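Local coordinates for pyoverdine biosynthesis protein PvcB (Pseudomonas aeruginosa, PDB 4YLM), which catalyses the iron- and 2-oxoglutarate-dependent oxidation of tyrosine isonitrile in the biosynthesis of paerucumarin, at residues A67-L72 against V90-E95; Q125-V130 against T141-T146; R186-R189 against P193-R196. All coordinates share one frame; numbering follows the deposited sequence.

Interaction 1: residues A67-L72 against V90-E95; sequences ADAESL and VLELVE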
loop_
_atom_site.group_PDB
_atom_site.type_symbol
_atom_site.label_atom_id
_atom_site.label_comp_id
_atom_site.label_asym_id
_atom_site.label_seq_id
_atom_site.Cartn_x
_atom_site.Cartn_y
_atom_site.Cartn_z
ATOM N N ALA A 67 0.631 -1.274 26.041
ATOM C CA ALA A 67 0.667 -1.456 27.488
ATOM C C ALA A 67 1.478 -0.377 28.187
ATOM O O ALA A 67 1.239 -0.085 29.354
ATOM C CB ALA A 67 1.207 -2.859 27.844
ATOM N N ASP A 68 2.438 0.213 27.480
ATOM C CA ASP A 68 3.301 1.226 28.082
ATOM C C ASP A 68 4.011 2.057 27.018
ATOM O O ASP A 68 3.854 1.797 25.826
ATOM C CB ASP A 68 4.296 0.579 29.071
ATOM C CG ASP A 68 5.088 -0.573 28.450
ATOM O OD1 ASP A 68 5.458 -0.490 27.262
ATOM O OD2 ASP A 68 5.343 -1.568 29.156
ATOM N N ALA A 69 4.773 3.064 27.440
ATOM C CA ALA A 69 5.424 3.985 26.502
ATOM C C ALA A 69 6.490 3.287 25.663
ATOM O O ALA A 69 6.769 3.691 24.532
ATOM C CB ALA A 69 6.036 5.160 27.234
ATOM N N GLU A 70 7.094 2.254 26.244
ATOM C CA GLU A 70 8.127 1.481 25.583
ATOM C C GLU A 70 7.533 0.704 24.397
ATOM O O GLU A 70 8.125 0.658 23.319
ATOM C CB GLU A 70 8.771 0.512 26.584
ATOM C CG GLU A 70 9.663 1.169 27.652
ATOM C CD GLU A 70 8.907 1.785 28.848
ATOM O OE1 GLU A 70 7.655 1.764 28.884
ATOM O OE2 GLU A 70 9.584 2.301 29.768
ATOM N N SER A 71 6.371 0.090 24.612
ATOM C CA SER A 71 5.681 -0.646 23.560
ATOM C C SER A 71 5.284 0.302 22.427
ATOM O O SER A 71 5.523 0.018 21.251
ATOM C CB SER A 71 4.447 -1.348 24.129
ATOM O OG SER A 71 3.784 -2.098 23.125
ATOM N N LEU A 72 4.700 1.444 22.780
ATOM C CA LEU A 72 4.372 2.455 21.772
ATOM C C LEU A 72 5.608 2.844 20.980
ATOM O O LEU A 72 5.561 2.956 19.770
ATOM C CB LEU A 72 3.739 3.697 22.415
ATOM C CG LEU A 72 3.439 4.911 21.526
ATOM C CD1 LEU A 72 2.493 4.565 20.376
ATOM C CD2 LEU A 72 2.859 6.047 22.374
ATOM N N VAL A 90 8.674 9.476 23.088
ATOM C CA VAL A 90 7.326 9.762 23.581
ATOM C C VAL A 90 7.219 10.999 24.485
ATOM O O VAL A 90 7.844 11.071 25.554
ATOM C CB VAL A 90 6.769 8.553 24.356
ATOM C CG1 VAL A 90 5.443 8.894 25.027
ATOM C CG2 VAL A 90 6.615 7.354 23.433
ATOM N N LEU A 91 6.416 11.966 24.061
ATOM C CA LEU A 91 6.060 13.096 24.930
ATOM C C LEU A 91 4.852 12.704 25.782
ATOM O O LEU A 91 3.814 12.306 25.243
ATOM C CB LEU A 91 5.736 14.342 24.094
ATOM C CG LEU A 91 5.244 15.569 24.886
ATOM C CD1 LEU A 91 6.366 16.128 25.745
ATOM C CD2 LEU A 91 4.688 16.643 23.956
ATOM N N GLU A 92 4.991 12.781 27.108
ATOM C CA GLU A 92 3.885 12.469 28.020
ATOM C C GLU A 92 3.013 13.696 28.204
ATOM O O GLU A 92 3.516 14.775 28.496
ATOM C CB GLU A 92 4.421 12.023 29.389
ATOM C CG GLU A 92 5.266 10.761 29.352
ATOM C CD GLU A 92 4.435 9.491 29.181
ATOM O OE1 GLU A 92 3.257 9.457 29.611
ATOM O OE2 GLU A 92 4.965 8.514 28.627
ATOM N N LEU A 93 1.703 13.545 28.040
ATOM C CA LEU A 93 0.795 14.688 28.180
ATOM C C LEU A 93 -0.279 14.308 29.175
ATOM O O LEU A 93 -1.290 13.700 28.815
ATOM C CB LEU A 93 0.160 15.064 26.836
ATOM C CG LEU A 93 1.100 15.594 25.749
ATOM C CD1 LEU A 93 0.456 15.493 24.372
ATOM C CD2 LEU A 93 1.528 17.034 26.028
ATOM N N VAL A 94 -0.041 14.647 30.436
ATOM C CA VAL A 94 -0.897 14.183 31.519
ATOM C C VAL A 94 -1.580 15.375 32.165
ATOM O O VAL A 94 -0.930 16.369 32.489
ATOM C CB VAL A 94 -0.091 13.419 32.581
ATOM C CG1 VAL A 94 -1.016 12.833 33.645
ATOM C CG2 VAL A 94 0.731 12.319 31.930
ATOM N N GLU A 95 -2.893 15.282 32.325
ATOM C CA GLU A 95 -3.659 16.342 32.966
ATOM C C GLU A 95 -4.509 15.775 34.086
ATOM O O GLU A 95 -5.010 14.648 33.991
ATOM C CB GLU A 95 -4.538 17.061 31.953
ATOM C CG GLU A 95 -3.743 17.695 30.836
ATOM C CD GLU A 95 -4.502 18.798 30.154
ATOM O OE1 GLU A 95 -3.879 19.571 29.397
ATOM O OE2 GLU A 95 -5.725 18.895 30.383
#
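The carboxylate of Glu92 meets the methyl group of Ala69 at its OE2 end, with OE2 3.8 Å from Ala69 CB, while the next flat group, the Ala69 peptide carbonyl, is met by a methyl of Val90: Ala69 O lies 3.8 Å from Val90 CG2. This is a helix-on-strand contact at the periphery of the double-stranded beta-helix of the TfdA/TauD dioxygenase family. The first turn of helix 69-79 leans on strand 91-95 and the residue before it, and strand 272-286 pairs with that strand.

Both branches of Val90 meet the helix, and CG2 reaches from Ala69 O to Leu72. Val90 CG1 lies 4.4 Å from Ala69 CB; Val90 CG2 is 4.1 Å from Leu72 CD2. A bend at chi2 (-75°) folds Glu92 back so that its carboxylate approaches the helix. No hydrogen bond crosses here; the polar partners of the carboxylate lie on strand 272-286, where OE1 bonds to His273 NE2 and OE2 forms a salt bridge with Arg275 NE. The helix start that offers Ala69 is itself capped: Asp68 is the N-cap residue, and its OD1 accepts the Ser71 amide N at 2.9 Å, with an N-H...O angle of 157°.

Interaction 2: residues Q125-V130 against T141-T146; sequences QVFHCV and TTFSST
Phe143 of strand 141-145 projects its ring toward Gln125 and Phe127 of strand 120-131, joining two sheets of the double-stranded beta-helix through side chains alone. The backbones stand well apart, with 10.8 Å between Phe127 CA and Thr141 CA and 11.7 Å between Gln125 CA and Phe143 CA, the separation expected of sheets stacked face to face rather than of paired strands.

At the start of the second strand, Thr141 OG1 is bonded to Trp246 NE1. Two residues on, Phe143 carries the contact. With its CG anti to the carbonyl carbon (chi1 -62°), the ring extends across the gap and presents its edge to both partners. Phe127 CE2 meets that edge 4.3 Å from Phe143 CZ. Further round the rim, Gln125 OE1 lies 4.1 Å from Phe143 CE1, and the amide plane stands almost upright to the ring, at 84°.

The other end of that amide leads to the metal site: Gln125 NE2 bonds to Asp114 OD2, and Gln125 and Phe143 both touch His261. Asp114 and His261 are assigned as iron ligands, and this bond is consistent with a second-shell role for Gln125 in positioning Asp114. Beyond Phe143, Ser144 OG bonds to Leu235 O and to His241 ND1. The strand then gives way to helix 146-152, where Ser145, the N-cap residue, bonds through OG to Ala148 N.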
loop_
_atom_site.group_PDB
_atom_site.type_symbol
_atom_site.label_atom_id
_atom_site.label_comp_id
_atom_site.label_asym_id
_atom_site.label_seq_id
_atom_site.Cartn_x
_atom_site.Cartn_y
_atom_site.Cartn_z
ATOM N N GLN A 125 1.999 13.266 13.546
ATOM C CA GLN A 125 1.865 13.090 14.989
ATOM C C GLN A 125 1.115 11.774 15.211
ATOM O O GLN A 125 0.098 11.522 14.569
ATOM C CB GLN A 125 1.050 14.240 15.611
ATOM C CG GLN A 125 1.575 15.652 15.342
ATOM C CD GLN A 125 0.457 16.695 15.373
ATOM O OE1 GLN A 125 -0.607 16.492 14.789
ATOM N NE2 GLN A 125 0.686 17.796 16.072
ATOM N N VAL A 126 1.631 10.921 16.092
ATOM C CA VAL A 126 0.918 9.733 16.522
ATOM C C VAL A 126 0.574 9.936 17.999
ATOM O O VAL A 126 1.466 10.102 18.831
ATOM C CB VAL A 126 1.767 8.459 16.348
ATOM C CG1 VAL A 126 1.038 7.241 16.918
ATOM C CG2 VAL A 126 2.088 8.242 14.859
ATOM N N PHE A 127 -0.718 9.957 18.312
ATOM C CA PHE A 127 -1.178 10.142 19.691
ATOM C C PHE A 127 -1.815 8.857 20.186
ATOM O O PHE A 127 -2.724 8.337 19.554
ATOM C CB PHE A 127 -2.266 11.218 19.780
ATOM C CG PHE A 127 -1.812 12.611 19.452
ATOM C CD1 PHE A 127 -1.276 13.435 20.432
ATOM C CD2 PHE A 127 -1.990 13.127 18.179
ATOM C CE1 PHE A 127 -0.889 14.749 20.134
ATOM C CE2 PHE A 127 -1.604 14.426 17.873
ATOM C CZ PHE A 127 -1.062 15.245 18.857
ATOM N N HIS A 128 -1.362 8.353 21.326
ATOM C CA HIS A 128 -2.047 7.259 21.986
ATOM C C HIS A 128 -2.729 7.815 23.246
ATOM O O HIS A 128 -2.069 8.429 24.082
ATOM C CB HIS A 128 -1.048 6.185 22.381
ATOM C CG HIS A 128 -1.635 5.081 23.208
ATOM N ND1 HIS A 128 -0.921 4.428 24.194
ATOM C CD2 HIS A 128 -2.862 4.508 23.192
ATOM C CE1 HIS A 128 -1.687 3.506 24.751
ATOM N NE2 HIS A 128 -2.869 3.532 24.161
ATOM N N CYS A 129 -4.036 7.625 23.371
ATOM C CA CYS A 129 -4.720 7.994 24.611
ATOM C C CYS A 129 -4.575 6.863 25.618
ATOM O O CYS A 129 -5.205 5.811 25.487
ATOM C CB CYS A 129 -6.197 8.297 24.372
ATOM S SG CYS A 129 -7.091 8.786 25.878
ATOM N N VAL A 130 -3.714 7.062 26.607
ATOM C CA VAL A 130 -3.506 6.033 27.615
ATOM C C VAL A 130 -4.760 5.868 28.467
ATOM O O VAL A 130 -5.166 4.747 28.787
ATOM C CB VAL A 130 -2.304 6.354 28.517
ATOM C CG1 VAL A 130 -2.176 5.307 29.624
ATOM C CG2 VAL A 130 -1.038 6.420 27.686
ATOM N N THR A 141 -8.939 18.355 21.709
ATOM C CA THR A 141 -7.863 18.613 20.755
ATOM C C THR A 141 -8.478 18.931 19.398
ATOM O O THR A 141 -9.346 18.200 18.921
ATOM C CB THR A 141 -6.947 17.369 20.595
ATOM O OG1 THR A 141 -6.412 17.008 21.866
ATOM C CG2 THR A 141 -5.805 17.655 19.650
ATOM N N THR A 142 -8.032 20.004 18.756
ATOM C CA THR A 142 -8.665 20.394 17.503
ATOM C C THR A 142 -7.738 20.283 16.306
ATOM O O THR A 142 -6.530 20.474 16.428
ATOM C CB THR A 142 -9.186 21.831 17.552
ATOM O OG1 THR A 142 -8.080 22.726 17.738
ATOM C CG2 THR A 142 -10.193 21.992 18.688
ATOM N N PHE A 143 -8.340 20.026 15.146
ATOM C CA PHE A 143 -7.623 19.852 13.894
ATOM C C PHE A 143 -8.380 20.564 12.780
ATOM O O PHE A 143 -9.603 20.455 12.698
ATOM C CB PHE A 143 -7.540 18.355 13.552
ATOM C CG PHE A 143 -6.770 17.530 14.566
ATOM C CD1 PHE A 143 -5.390 17.422 14.482
ATOM C CD2 PHE A 143 -7.432 16.850 15.578
ATOM C CE1 PHE A 143 -4.678 16.671 15.405
ATOM C CE2 PHE A 143 -6.732 16.091 16.499
ATOM C CZ PHE A 143 -5.351 15.993 16.406
ATOM N N SER A 144 -7.656 21.270 11.916
ATOM C CA SER A 144 -8.256 21.913 10.755
ATOM C C SER A 144 -7.556 21.485 9.485
ATOM O O SER A 144 -6.326 21.518 9.407
ATOM C CB SER A 144 -8.163 23.449 10.860
ATOM O OG SER A 144 -9.105 23.936 11.792
ATOM N N SER A 145 -8.339 21.112 8.481
ATOM C CA SER A 145 -7.784 20.771 7.171
ATOM C C SER A 145 -7.555 22.040 6.367
ATOM O O SER A 145 -8.504 22.761 6.062
ATOM C CB SER A 145 -8.757 19.865 6.417
ATOM O OG SER A 145 -8.500 19.919 5.026
ATOM N N THR A 146 -6.310 22.346 6.036
ATOM C CA THR A 146 -6.064 23.603 5.352
ATOM C C THR A 146 -6.577 23.596 3.908
ATOM O O THR A 146 -6.994 24.633 3.405
ATOM C CB THR A 146 -4.601 24.105 5.472
ATOM O OG1 THR A 146 -3.700 23.195 4.832
ATOM C CG2 THR A 146 -4.205 24.258 6.952
#

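Interaction 3: residues R186-R189 against P193-R196; sequences RHPR and PILR
Ile194 packs its CG1 branch onto the peptide that joins Arg186 to His187, on the inner, tightly packed side of a beta hairpin formed by strands 184-186 and 193-195. Ile194 CG1 lies 3.8 Å from His187 N, and Ile194 CD1 is equally near Arg186 O, at 3.8 Å. A chi1 of 56° places CG1 between the backbone N and the carbonyl carbon, directing this branch at the opposing main chain. Its end also grazes the proline, Ile194 CD1 to Pro188 CD being 4.3 Å, while the other branch, CG2, comes within 4.2 Å of His187 CB. Thr146 of helix 146-152 touches the same isoleucine, and Leu257 touches both His187 and Pro188.

The solvent side is looser. Arg186 and Pro193 form a non-hydrogen-bonded antiparallel pair, CA to CA 4.6 Å, and point to the same face of the small sheet, yet their side chains do not touch. The arginine runs outward to a long, weak ion pair with Glu191; its guanidinium also lies close to the like-charged Arg74 of the third subunit, whose His39 packs on Pro193.

Within the connecting loop, His187 makes contacts of its own. Pro188 CD sits 3.4 Å above one face of its imidazole, offset toward the rim. His187 ND1 accepts from Arg190 N and also from Arg189 N, the latter at 3.0 Å in a bond nearly straight (161°) but with Arg189 N tilted 24° out of the ring plane.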
loop_
_atom_site.group_PDB
_atom_site.type_symbol
_atom_site.label_atom_id
_atom_site.label_comp_id
_atom_site.label_asym_id
_atom_site.label_seq_id
_atom_site.Cartn_x
_atom_site.Cartn_y
_atom_site.Cartn_z
ATOM N N ARG A 186 2.716 25.356 -0.683
ATOM C CA ARG A 186 2.520 24.084 -1.356
ATOM C C ARG A 186 2.945 22.984 -0.389
ATOM O O ARG A 186 3.867 23.170 0.416
ATOM C CB ARG A 186 3.339 24.013 -2.646
ATOM C CG ARG A 186 4.837 24.053 -2.435
ATOM C CD ARG A 186 5.546 24.069 -3.774
ATOM N NE ARG A 186 6.999 23.986 -3.655
ATOM C CZ ARG A 186 7.842 24.892 -4.147
ATOM N NH1 ARG A 186 7.378 25.964 -4.783
ATOM N NH2 ARG A 186 9.154 24.729 -4.006
ATOM N N HIS A 187 2.259 21.851 -0.433
ATOM C CA HIS A 187 2.688 20.734 0.394
ATOM C C HIS A 187 4.136 20.441 0.031
ATOM O O HIS A 187 4.481 20.354 -1.154
ATOM C CB HIS A 187 1.812 19.508 0.152
ATOM C CG HIS A 187 2.119 18.367 1.069
ATOM N ND1 HIS A 187 3.230 17.566 0.908
ATOM C CD2 HIS A 187 1.476 17.905 2.165
ATOM C CE1 HIS A 187 3.246 16.645 1.853
ATOM N NE2 HIS A 187 2.189 16.822 2.628
ATOM N N PRO A 188 4.999 20.312 1.045
ATOM C CA PRO A 188 6.445 20.239 0.795
ATOM C C PRO A 188 6.927 18.938 0.145
ATOM O O PRO A 188 8.089 18.870 -0.252
ATOM C CB PRO A 188 7.056 20.417 2.198
ATOM C CG PRO A 188 5.972 19.927 3.139
ATOM C CD PRO A 188 4.678 20.369 2.483
ATOM N N ARG A 189 6.068 17.930 0.025
ATOM C CA ARG A 189 6.450 16.719 -0.703
ATOM C C ARG A 189 5.515 16.457 -1.876
ATOM O O ARG A 189 5.942 15.966 -2.912
ATOM C CB ARG A 189 6.473 15.496 0.232
ATOM C CG ARG A 189 7.650 15.506 1.203
ATOM C CD ARG A 189 8.955 15.382 0.408
ATOM N NE ARG A 189 10.105 15.924 1.130
ATOM C CZ ARG A 189 10.788 15.238 2.036
ATOM N NH1 ARG A 189 10.429 13.995 2.311
ATOM N NH2 ARG A 189 11.832 15.789 2.656
ATOM N N PRO A 193 -1.956 22.632 -2.755
ATOM C CA PRO A 193 -2.070 23.842 -1.929
ATOM C C PRO A 193 -2.471 23.571 -0.485
ATOM O O PRO A 193 -3.410 22.815 -0.210
ATOM C CB PRO A 193 -3.168 24.656 -2.642
ATOM C CG PRO A 193 -3.093 24.207 -4.068
ATOM C CD PRO A 193 -2.774 22.724 -3.982
ATOM N N ILE A 194 -1.737 24.184 0.438
ATOM C CA ILE A 194 -2.052 24.101 1.858
ATOM C C ILE A 194 -1.932 25.502 2.463
ATOM O O ILE A 194 -1.506 26.439 1.789
ATOM C CB ILE A 194 -1.056 23.190 2.601
ATOM C CG1 ILE A 194 0.378 23.692 2.372
ATOM C CG2 ILE A 194 -1.222 21.693 2.168
ATOM C CD1 ILE A 194 1.426 23.047 3.327
ATOM N N LEU A 195 -2.294 25.634 3.734
ATOM C CA LEU A 195 -2.005 26.848 4.484
ATOM C C LEU A 195 -0.968 26.536 5.559
ATOM O O LEU A 195 -0.986 25.454 6.160
ATOM C CB LEU A 195 -3.274 27.394 5.139
ATOM C CG LEU A 195 -4.472 27.716 4.238
ATOM C CD1 LEU A 195 -5.666 28.120 5.079
ATOM C CD2 LEU A 195 -4.119 28.828 3.242
ATOM N N ARG A 196 -0.058 27.477 5.788
ATOM C CA ARG A 196 0.795 27.440 6.980
ATOM C C ARG A 196 0.521 28.743 7.731
ATOM O O ARG A 196 0.839 29.817 7.245
ATOM C CB ARG A 196 2.278 27.334 6.608
ATOM C CG ARG A 196 2.671 26.023 5.929
ATOM C CD ARG A 196 2.595 24.811 6.876
ATOM N NE ARG A 196 1.236 24.280 7.013
ATOM C CZ ARG A 196 0.928 23.168 7.684
ATOM N NH1 ARG A 196 1.878 22.463 8.290
ATOM N NH2 ARG A 196 -0.333 22.755 7.751
#

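Interaction 2 is the buried member of the set, near the middle of the chain, whereas interactions 1 and 3 are only partly buried and lie on opposite sides of the chain's centre, their nearest atoms about 17 Å apart. Interaction 1 and interaction 2 reach the same large sheet and touch directly, Leu72 CD2 lying 3.9 Å from His128 CB. Toward the other end, Thr146 OG1 is 3.0 Å from Leu195 N, a probable hydrogen bond between interactions 2 and 3. Chemistry follows location: an aromatic edge, a second ring and an amide beside the iron site, aliphatic methyls and a carboxylate against a peripheral helix, and isoleucine against backbone in a hairpin bordering another subunit.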